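Local coordinates for protein extracellular ligand-binding receptor (Verminephrobacter eiseniae, PDB 4M88) that probably binds an amino acid or a similar small solute outside the cytoplasm and delivers it to an ABC transporter, at residues 120-125 with 285-290; 126-131 with 253-258; 328-333 with 339-344. One frame throughout, in Å; residues are numbered along the deposited sequence.

Interaction 1. Residues 120-125 with 285-290; sequences HVRAGD and TEFQLE
Arg-122 and Glu-290 meet in a buried, two-pronged salt bridge, guanidinium edge against carboxylate. Arg-122 NE gives its hydrogen to Glu-290 OE2 at 2.5 Å, nearly straight at 170°, using the syn lone pair of that oxygen. Alongside, Arg-122 NH1 reaches Glu-290 OE1 at 2.4 Å, a separation so short that its exact value is doubtful. The two planes lie 11° apart, so the paired bonds hold both groups almost flat and fix their rotation. The arginine chain bends at chi3, which turns its NE/NH1 edge to the acid, whereas Glu-290 leaves its helix with CG opposite the backbone N (chi1 -175°) and runs out extended. Further partners satisfy the pair: Glu-290 OE2 also accepts from Asn-102 ND2, and Arg-122 NH1 also donates to Ser-231 O. Asn-102 OD1 in turn takes the backbone N of Val-121 and of Arg-122, so one amide steadies both the loop and the acid. Phe-287 CE1 lies obliquely 4.2 Å from Arg-122 NH1. At the start of the helix, Thr-285 and Gln-288 form a capping box, Gln-288 N donating to Thr-285 OG1 and Thr-285 N donating back to Gln-288 OE1. The bridge thus ties the loop between strand 118-119 and helix 125-138 to the N-terminal part of helix 286-303, beside Leu-24 of helix 18-37.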
loop_
_atom_site.group_PDB
_atom_site.type_symbol
_atom_site.label_atom_id
_atom_site.label_comp_id
_atom_site.label_asym_id
_atom_site.label_seq_id
_atom_site.Cartn_x
_atom_site.Cartn_y
_atom_site.Cartn_z
ATOM N N HIS A 120 6.085 -2.401 8.945
ATOM C CA HIS A 120 5.687 -2.031 7.585
ATOM C C HIS A 120 6.306 -2.968 6.569
ATOM O O HIS A 120 7.512 -3.173 6.571
ATOM C CB HIS A 120 6.105 -0.587 7.293
ATOM C CG HIS A 120 5.593 0.379 8.308
ATOM N ND1 HIS A 120 4.317 0.901 8.257
ATOM C CD2 HIS A 120 6.155 0.862 9.441
ATOM C CE1 HIS A 120 4.128 1.688 9.304
ATOM N NE2 HIS A 120 5.225 1.677 10.041
ATOM N N VAL A 121 5.467 -3.547 5.716
ATOM C CA VAL A 121 5.931 -4.486 4.703
ATOM C C VAL A 121 6.194 -3.748 3.381
ATOM O O VAL A 121 7.105 -4.099 2.645
ATOM C CB VAL A 121 4.916 -5.636 4.518
ATOM C CG1 VAL A 121 5.345 -6.564 3.406
ATOM C CG2 VAL A 121 4.791 -6.424 5.827
ATOM N N ARG A 122 5.392 -2.734 3.082
ATOM C CA ARG A 122 5.609 -1.961 1.862
ATOM C C ARG A 122 6.600 -0.839 2.126
ATOM O O ARG A 122 6.688 -0.322 3.247
ATOM C CB ARG A 122 4.298 -1.348 1.366
ATOM C CG ARG A 122 3.648 -0.437 2.413
ATOM C CD ARG A 122 2.634 0.495 1.779
ATOM N NE ARG A 122 1.780 -0.240 0.849
ATOM C CZ ARG A 122 1.339 0.252 -0.303
ATOM N NH1 ARG A 122 0.556 -0.483 -1.089
ATOM N NH2 ARG A 122 1.674 1.485 -0.666
ATOM N N ALA A 123 7.334 -0.449 1.088
ATOM C CA ALA A 123 8.182 0.735 1.177
ATOM C C ALA A 123 7.299 1.948 1.457
ATOM O O ALA A 123 6.106 1.966 1.104
ATOM C CB ALA A 123 8.957 0.934 -0.120
ATOM N N GLY A 124 7.866 2.966 2.092
ATOM C CA GLY A 124 7.081 4.143 2.421
ATOM C C GLY A 124 6.851 5.084 1.246
ATOM O O GLY A 124 7.590 5.044 0.257
ATOM N N ASP A 125 5.815 5.917 1.361
ATOM C CA ASP A 125 5.541 6.969 0.390
ATOM C C ASP A 125 6.770 7.837 0.158
ATOM O O ASP A 125 6.997 8.295 -0.960
ATOM C CB ASP A 125 4.370 7.851 0.854
ATOM C CG ASP A 125 3.016 7.179 0.668
ATOM O OD1 ASP A 125 2.989 5.998 0.260
ATOM O OD2 ASP A 125 1.984 7.839 0.949
ATOM N N THR A 285 -4.347 -8.060 -8.520
ATOM C CA THR A 285 -3.975 -6.678 -8.216
ATOM C C THR A 285 -2.866 -6.599 -7.168
ATOM O O THR A 285 -2.566 -7.581 -6.470
ATOM C CB THR A 285 -5.159 -5.865 -7.677
ATOM O OG1 THR A 285 -5.460 -6.285 -6.339
ATOM C CG2 THR A 285 -6.378 -6.054 -8.548
ATOM N N GLU A 286 -2.286 -5.408 -7.046
ATOM C CA GLU A 286 -1.245 -5.138 -6.067
ATOM C C GLU A 286 -1.775 -5.263 -4.634
ATOM O O GLU A 286 -1.047 -5.662 -3.728
ATOM C CB GLU A 286 -0.680 -3.733 -6.299
ATOM C CG GLU A 286 0.053 -3.560 -7.643
ATOM C CD GLU A 286 -0.878 -3.285 -8.820
ATOM O OE1 GLU A 286 -2.117 -3.377 -8.660
ATOM O OE2 GLU A 286 -0.355 -2.962 -9.912
ATOM N N PHE A 287 -3.042 -4.929 -4.420
ATOM C CA PHE A 287 -3.602 -5.075 -3.075
ATOM C C PHE A 287 -3.770 -6.534 -2.659
ATOM O O PHE A 287 -3.574 -6.874 -1.496
ATOM C CB PHE A 287 -4.911 -4.307 -2.929
ATOM C CG PHE A 287 -4.708 -2.830 -2.753
ATOM C CD1 PHE A 287 -3.756 -2.360 -1.852
ATOM C CD2 PHE A 287 -5.416 -1.921 -3.516
ATOM C CE1 PHE A 287 -3.532 -0.991 -1.699
ATOM C CE2 PHE A 287 -5.206 -0.556 -3.366
ATOM C CZ PHE A 287 -4.263 -0.093 -2.452
ATOM N N GLN A 288 -4.137 -7.397 -3.598
ATOM C CA GLN A 288 -4.162 -8.832 -3.303
ATOM C C GLN A 288 -2.769 -9.307 -2.909
ATOM O O GLN A 288 -2.607 -10.040 -1.943
ATOM C CB GLN A 288 -4.678 -9.622 -4.509
ATOM C CG GLN A 288 -6.171 -9.394 -4.729
ATOM C CD GLN A 288 -6.653 -9.843 -6.077
ATOM O OE1 GLN A 288 -5.859 -10.054 -6.987
ATOM N NE2 GLN A 288 -7.974 -9.986 -6.221
ATOM N N LEU A 289 -1.756 -8.884 -3.654
ATOM C CA LEU A 289 -0.398 -9.327 -3.357
ATOM C C LEU A 289 0.074 -8.761 -2.027
ATOM O O LEU A 289 0.751 -9.443 -1.266
ATOM C CB LEU A 289 0.566 -8.963 -4.494
ATOM C CG LEU A 289 2.036 -9.314 -4.257
ATOM C CD1 LEU A 289 2.196 -10.796 -3.963
ATOM C CD2 LEU A 289 2.852 -8.943 -5.485
ATOM N N GLU A 290 -0.303 -7.518 -1.736
ATOM C CA GLU A 290 0.057 -6.892 -0.465
ATOM C C GLU A 290 -0.554 -7.647 0.704
ATOM O O GLU A 290 0.097 -7.837 1.736
ATOM C CB GLU A 290 -0.409 -5.432 -0.433
ATOM C CG GLU A 290 0.039 -4.680 0.810
ATOM C CD GLU A 290 0.211 -3.185 0.568
ATOM O OE1 GLU A 290 -0.274 -2.668 -0.473
ATOM O OE2 GLU A 290 0.851 -2.522 1.415
#

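Interaction 2. Residues 126-131 with 253-258; sequences KQEIEE and VQAFPD
This is a buried helix-to-strand packing contact made without a hydrogen bond between its two segments: Glu-128, near the start of helix 125-138, lies over Val-253 and Ala-255, where strand 250-254 runs out into a loop. The backbones come closest at Glu-128 and Val-253, whose CA atoms are 6.4 Å apart. Most of the touching is done by the aliphatic part of the glutamate. Its CB and CG both rest on one methyl of the valine, Glu-128 CG standing 3.7 Å from Val-253 CG1, and the two side chains run past one another in opposite senses. Glu-128 CG sits opposite its own carbonyl carbon (chi1 -64°) and the chain continues extended, carrying the carboxylate past the valine to the loop residue Ala-255. There Glu-128 OE2 comes within 3.5 Å of Ala-255 CB, a van der Waals contact with a methyl group. Strand 250-254 belongs to the mixed sheet of one lobe of the periplasmic binding protein fold, in which parallel strands alternate with helices; it follows 227-229 in the sheet and is flanked on its other side by the antiparallel strand 345-349. The acid end finds its polar partner in Ser-231, just beyond strand 227-229, whose OG is hydrogen-bonded to Glu-128 OE2 and also to Val-253 O; that one hydroxyl therefore joins helix and strand indirectly. Val-344 and Ile-346 also pack on Val-253. Gln-254 starts away from the helix, and its NE2 is hydrogen-bonded to Glu-286 OE2.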
loop_
_atom_site.group_PDB
_atom_site.type_symbol
_atom_site.label_atom_id
_atom_site.label_comp_id
_atom_site.label_asym_id
_atom_site.label_seq_id
_atom_site.Cartn_x
_atom_site.Cartn_y
_atom_site.Cartn_z
ATOM N N LYS A 126 7.579 8.051 1.197
ATOM C CA LYS A 126 8.724 8.952 1.043
ATOM C C LYS A 126 9.728 8.409 0.031
ATOM O O LYS A 126 10.200 9.127 -0.863
ATOM C CB LYS A 126 9.397 9.211 2.390
ATOM C CG LYS A 126 10.600 10.146 2.313
ATOM C CD LYS A 126 11.046 10.597 3.698
ATOM C CE LYS A 126 12.376 11.336 3.616
ATOM N NZ LYS A 126 12.641 12.072 4.874
ATOM N N GLN A 127 10.047 7.129 0.158
ATOM C CA GLN A 127 10.987 6.522 -0.768
ATOM C C GLN A 127 10.384 6.428 -2.156
ATOM O O GLN A 127 11.083 6.628 -3.151
ATOM C CB GLN A 127 11.407 5.145 -0.297
ATOM C CG GLN A 127 12.642 4.659 -1.033
ATOM C CD GLN A 127 12.897 3.190 -0.813
ATOM O OE1 GLN A 127 12.324 2.574 0.086
ATOM N NE2 GLN A 127 13.760 2.617 -1.637
ATOM N N GLU A 128 9.094 6.127 -2.240
ATOM C CA GLU A 128 8.431 6.114 -3.546
ATOM C C GLU A 128 8.468 7.484 -4.230
ATOM O O GLU A 128 8.718 7.583 -5.437
ATOM C CB GLU A 128 6.988 5.621 -3.423
ATOM C CG GLU A 128 6.914 4.170 -2.965
ATOM C CD GLU A 128 5.562 3.528 -3.231
ATOM O OE1 GLU A 128 4.590 4.268 -3.512
ATOM O OE2 GLU A 128 5.481 2.279 -3.170
ATOM N N ILE A 129 8.196 8.533 -3.464
ATOM C CA ILE A 129 8.226 9.899 -3.995
ATOM C C ILE A 129 9.638 10.335 -4.406
ATOM O O ILE A 129 9.814 11.010 -5.435
ATOM C CB ILE A 129 7.617 10.884 -2.977
ATOM C CG1 ILE A 129 6.086 10.746 -2.977
ATOM C CG2 ILE A 129 7.997 12.317 -3.302
ATOM C CD1 ILE A 129 5.423 11.349 -1.739
ATOM N N GLU A 130 10.645 9.953 -3.620
ATOM C CA GLU A 130 12.027 10.259 -3.990
ATOM C C GLU A 130 12.382 9.586 -5.313
ATOM O O GLU A 130 13.027 10.188 -6.176
ATOM C CB GLU A 130 13.001 9.858 -2.884
ATOM C CG GLU A 130 12.945 10.793 -1.665
ATOM C CD GLU A 130 13.681 10.246 -0.444
ATOM O OE1 GLU A 130 13.949 9.023 -0.387
ATOM O OE2 GLU A 130 13.986 11.049 0.466
ATOM N N GLU A 131 11.948 8.340 -5.465
ATOM C CA GLU A 131 12.136 7.593 -6.706
ATOM C C GLU A 131 11.423 8.248 -7.896
ATOM O O GLU A 131 11.978 8.318 -8.993
ATOM C CB GLU A 131 11.629 6.161 -6.523
ATOM C CG GLU A 131 11.806 5.282 -7.739
ATOM C CD GLU A 131 13.205 4.711 -7.850
ATOM O OE1 GLU A 131 14.055 5.038 -6.991
ATOM O OE2 GLU A 131 13.447 3.927 -8.795
ATOM N N VAL A 253 4.418 3.597 -9.170
ATOM C CA VAL A 253 5.521 3.124 -8.333
ATOM C C VAL A 253 5.024 1.906 -7.584
ATOM O O VAL A 253 4.009 1.977 -6.879
ATOM C CB VAL A 253 5.952 4.167 -7.316
ATOM C CG1 VAL A 253 7.203 3.705 -6.605
ATOM C CG2 VAL A 253 6.231 5.444 -8.014
ATOM N N GLN A 254 5.722 0.787 -7.736
ATOM C CA GLN A 254 5.293 -0.464 -7.111
ATOM C C GLN A 254 6.127 -0.766 -5.886
ATOM O O GLN A 254 7.343 -0.586 -5.904
ATOM C CB GLN A 254 5.416 -1.625 -8.093
ATOM C CG GLN A 254 4.636 -1.444 -9.383
ATOM C CD GLN A 254 3.134 -1.611 -9.215
ATOM O OE1 GLN A 254 2.563 -1.328 -8.153
ATOM N NE2 GLN A 254 2.480 -2.070 -10.276
ATOM N N ALA A 255 5.477 -1.233 -4.821
ATOM C CA ALA A 255 6.184 -1.594 -3.596
ATOM C C ALA A 255 6.445 -3.093 -3.554
ATOM O O ALA A 255 7.120 -3.589 -2.647
ATOM C CB ALA A 255 5.378 -1.169 -2.364
ATOM N N PHE A 256 5.922 -3.804 -4.545
ATOM C CA PHE A 256 6.024 -5.260 -4.578
ATOM C C PHE A 256 6.257 -5.682 -6.018
ATOM O O PHE A 256 5.957 -4.903 -6.936
ATOM C CB PHE A 256 4.710 -5.874 -4.081
ATOM C CG PHE A 256 4.342 -5.466 -2.692
ATOM C CD1 PHE A 256 5.003 -6.019 -1.604
ATOM C CD2 PHE A 256 3.345 -4.520 -2.466
ATOM C CE1 PHE A 256 4.673 -5.652 -0.310
ATOM C CE2 PHE A 256 3.011 -4.145 -1.174
ATOM C CZ PHE A 256 3.677 -4.716 -0.093
ATOM N N PRO A 257 6.770 -6.912 -6.230
ATOM C CA PRO A 257 6.880 -7.432 -7.603
ATOM C C PRO A 257 5.509 -7.454 -8.260
ATOM O O PRO A 257 4.487 -7.437 -7.571
ATOM C CB PRO A 257 7.387 -8.867 -7.399
ATOM C CG PRO A 257 8.115 -8.826 -6.077
ATOM C CD PRO A 257 7.311 -7.859 -5.234
ATOM N N ASP A 258 5.474 -7.462 -9.584
ATOM C CA ASP A 258 4.194 -7.394 -10.263
ATOM C C ASP A 258 3.370 -8.637 -9.948
ATOM O O ASP A 258 3.881 -9.751 -10.029
ATOM C CB ASP A 258 4.396 -7.263 -11.774
ATOM C CG ASP A 258 3.101 -6.949 -12.491
ATOM O OD1 ASP A 258 2.334 -7.904 -12.735
ATOM O OD2 ASP A 258 2.847 -5.751 -12.779
#

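Interaction 3. Residues 328-333 with 339-344; sequences GGFHLD and AGSRYV
The backbones of 330-333 and 339-343 run roughly antiparallel, their end-to-end directions 150° apart, and draw closest at Asp-333 and Gly-340, with CA atoms 4.7 Å apart. The arrangement is a short beta-like pairing between strand 330-332, which itself pairs with 325-327, and the irregular chain leading to strand 345-349 of the periplasmic binding protein fold. A single direct hydrogen bond joins them: Asp-333 N donates to Gly-340 O at 3.0 Å, in the carbonyl plane and on a lone pair. Two CA-H...O contacts flank it, Leu-332 CA to Gly-340 O and Gly-340 CA to Asp-333 O. Leu-332 CD2 packs on the Gly-340 carbonyl, 3.5 Å from Gly-340 O. The same methyl also touches Ser-341 CB. Farther along, the Phe-330 ring swings toward 339-344 with CG opposite its backbone N (chi1 -178°); its CE1 meets Tyr-343 CB obliquely at 4.1 Å, while its CZ is near Ser-341 OG. The Phe-256 ring also meets that of Phe-330. Ser-341 begins an ST turn, its OG accepting from Tyr-343 N. Where the two chains diverge, a water lies over one face of the Phe-330 ring, offset toward the rim, and bridges them, donating to His-331 O at 2.6 Å and to Ser-341 OG at 2.9 Å.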
loop_
_atom_site.group_PDB
_atom_site.type_symbol
_atom_site.label_atom_id
_atom_site.label_comp_id
_atom_site.label_asym_id
_atom_site.label_seq_id
_atom_site.Cartn_x
_atom_site.Cartn_y
_atom_site.Cartn_z
ATOM N N GLY A 328 10.480 -15.956 -1.111
ATOM C CA GLY A 328 10.424 -16.239 -2.538
ATOM C C GLY A 328 10.992 -15.154 -3.439
ATOM O O GLY A 328 10.518 -14.948 -4.554
ATOM N N GLY A 329 12.014 -14.451 -2.963
ATOM C CA GLY A 329 12.604 -13.393 -3.765
ATOM C C GLY A 329 12.288 -12.002 -3.274
ATOM O O GLY A 329 12.924 -11.035 -3.699
ATOM N N PHE A 330 11.292 -11.889 -2.397
ATOM C CA PHE A 330 10.963 -10.610 -1.781
ATOM C C PHE A 330 11.576 -10.593 -0.390
ATOM O O PHE A 330 11.251 -11.439 0.455
ATOM C CB PHE A 330 9.446 -10.410 -1.707
ATOM C CG PHE A 330 9.034 -9.084 -1.122
ATOM C CD1 PHE A 330 9.160 -7.914 -1.868
ATOM C CD2 PHE A 330 8.524 -9.006 0.169
ATOM C CE1 PHE A 330 8.793 -6.689 -1.335
ATOM C CE2 PHE A 330 8.147 -7.782 0.710
ATOM C CZ PHE A 330 8.285 -6.620 -0.048
ATOM N N HIS A 331 12.484 -9.650 -0.162
ATOM C CA HIS A 331 13.246 -9.612 1.078
ATOM C C HIS A 331 12.611 -8.653 2.066
ATOM O O HIS A 331 12.055 -7.623 1.680
ATOM C CB HIS A 331 14.679 -9.154 0.813
ATOM C CG HIS A 331 15.445 -10.059 -0.096
ATOM N ND1 HIS A 331 16.549 -10.771 0.320
ATOM C CD2 HIS A 331 15.276 -10.358 -1.405
ATOM C CE1 HIS A 331 17.023 -11.474 -0.694
ATOM N NE2 HIS A 331 16.268 -11.241 -1.751
ATOM N N LEU A 332 12.713 -9.000 3.346
ATOM C CA LEU A 332 12.263 -8.147 4.432
ATOM C C LEU A 332 13.273 -8.238 5.550
ATOM O O LEU A 332 13.816 -9.312 5.821
ATOM C CB LEU A 332 10.920 -8.623 4.983
ATOM C CG LEU A 332 9.667 -8.259 4.197
ATOM C CD1 LEU A 332 8.473 -8.922 4.847
ATOM C CD2 LEU A 332 9.478 -6.760 4.184
ATOM N N ASP A 333 13.507 -7.113 6.213
ATOM C CA ASP A 333 14.418 -7.073 7.351
ATOM C C ASP A 333 13.934 -6.004 8.317
ATOM O O ASP A 333 13.863 -4.831 7.948
ATOM C CB ASP A 333 15.827 -6.720 6.878
ATOM C CG ASP A 333 16.868 -6.822 7.991
ATOM O OD1 ASP A 333 16.519 -7.245 9.116
ATOM O OD2 ASP A 333 18.048 -6.492 7.734
ATOM N N ALA A 339 10.473 -0.563 9.466
ATOM C CA ALA A 339 10.248 -0.537 8.015
ATOM C C ALA A 339 11.075 -1.642 7.378
ATOM O O ALA A 339 12.304 -1.553 7.329
ATOM C CB ALA A 339 10.642 0.813 7.428
ATOM N N GLY A 340 10.405 -2.678 6.887
ATOM C CA GLY A 340 11.093 -3.894 6.495
ATOM C C GLY A 340 11.527 -3.954 5.052
ATOM O O GLY A 340 12.315 -4.827 4.688
ATOM N N SER A 341 11.029 -3.037 4.224
ATOM C CA SER A 341 11.314 -3.111 2.793
ATOM C C SER A 341 11.777 -1.782 2.208
ATOM O O SER A 341 11.202 -0.745 2.506
ATOM C CB SER A 341 10.069 -3.586 2.032
ATOM O OG SER A 341 10.296 -3.566 0.626
ATOM N N ARG A 342 12.805 -1.826 1.363
ATOM C CA ARG A 342 13.171 -0.666 0.539
ATOM C C ARG A 342 12.969 -0.946 -0.958
ATOM O O ARG A 342 13.534 -0.258 -1.822
ATOM C CB ARG A 342 14.611 -0.235 0.811
ATOM C CG ARG A 342 14.797 0.652 2.052
ATOM C CD ARG A 342 16.149 1.409 1.990
ATOM N NE ARG A 342 15.986 2.834 1.685
ATOM C CZ ARG A 342 16.646 3.491 0.732
ATOM N NH1 ARG A 342 17.533 2.860 -0.029
ATOM N NH2 ARG A 342 16.419 4.785 0.538
ATOM N N TYR A 343 12.164 -1.956 -1.265
ATOM C CA TYR A 343 11.854 -2.286 -2.657
ATOM C C TYR A 343 10.941 -1.224 -3.273
ATOM O O TYR A 343 9.843 -0.985 -2.798
ATOM C CB TYR A 343 11.185 -3.669 -2.754
ATOM C CG TYR A 343 10.839 -4.107 -4.170
ATOM C CD1 TYR A 343 11.617 -5.041 -4.837
ATOM C CD2 TYR A 343 9.725 -3.592 -4.834
ATOM C CE1 TYR A 343 11.305 -5.443 -6.131
ATOM C CE2 TYR A 343 9.409 -3.983 -6.126
ATOM C CZ TYR A 343 10.196 -4.917 -6.762
ATOM O OH TYR A 343 9.882 -5.302 -8.050
ATOM N N VAL A 344 11.398 -0.600 -4.353
ATOM C CA VAL A 344 10.554 0.326 -5.098
ATOM C C VAL A 344 10.860 0.125 -6.581
ATOM O O VAL A 344 12.018 0.063 -6.972
ATOM C CB VAL A 344 10.831 1.790 -4.682
ATOM C CG1 VAL A 344 10.370 2.734 -5.753
ATOM C CG2 VAL A 344 10.164 2.125 -3.347
HETATM O O HOH W 1 11.964 -5.821 -0.144
#

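How the interactions relate
From the N terminus, residues 120-125 lead directly into helix 125-138, so interactions 1 and 2 begin side by side. Interaction 2 closes first, at strand 250-254; interaction 1 closes later, at helix 286-303, and so encloses it. Interaction 3 follows in series, closing a short loop near the C terminus, yet it folds back on both: Gly-340 N is probably hydrogen-bonded to His-120 O, and Gln-127 NE2 to Arg-342 O. Phe-256 joins interactions 1 and 2 by packing on Arg-122 and Glu-290. Val-344 touches Ala-123, Glu-131 and Val-253. Together the contacts tie the loop after strand 118-119 and the end of strand 250-254, from different sheets, to helix 286-303 and the C-terminal chain.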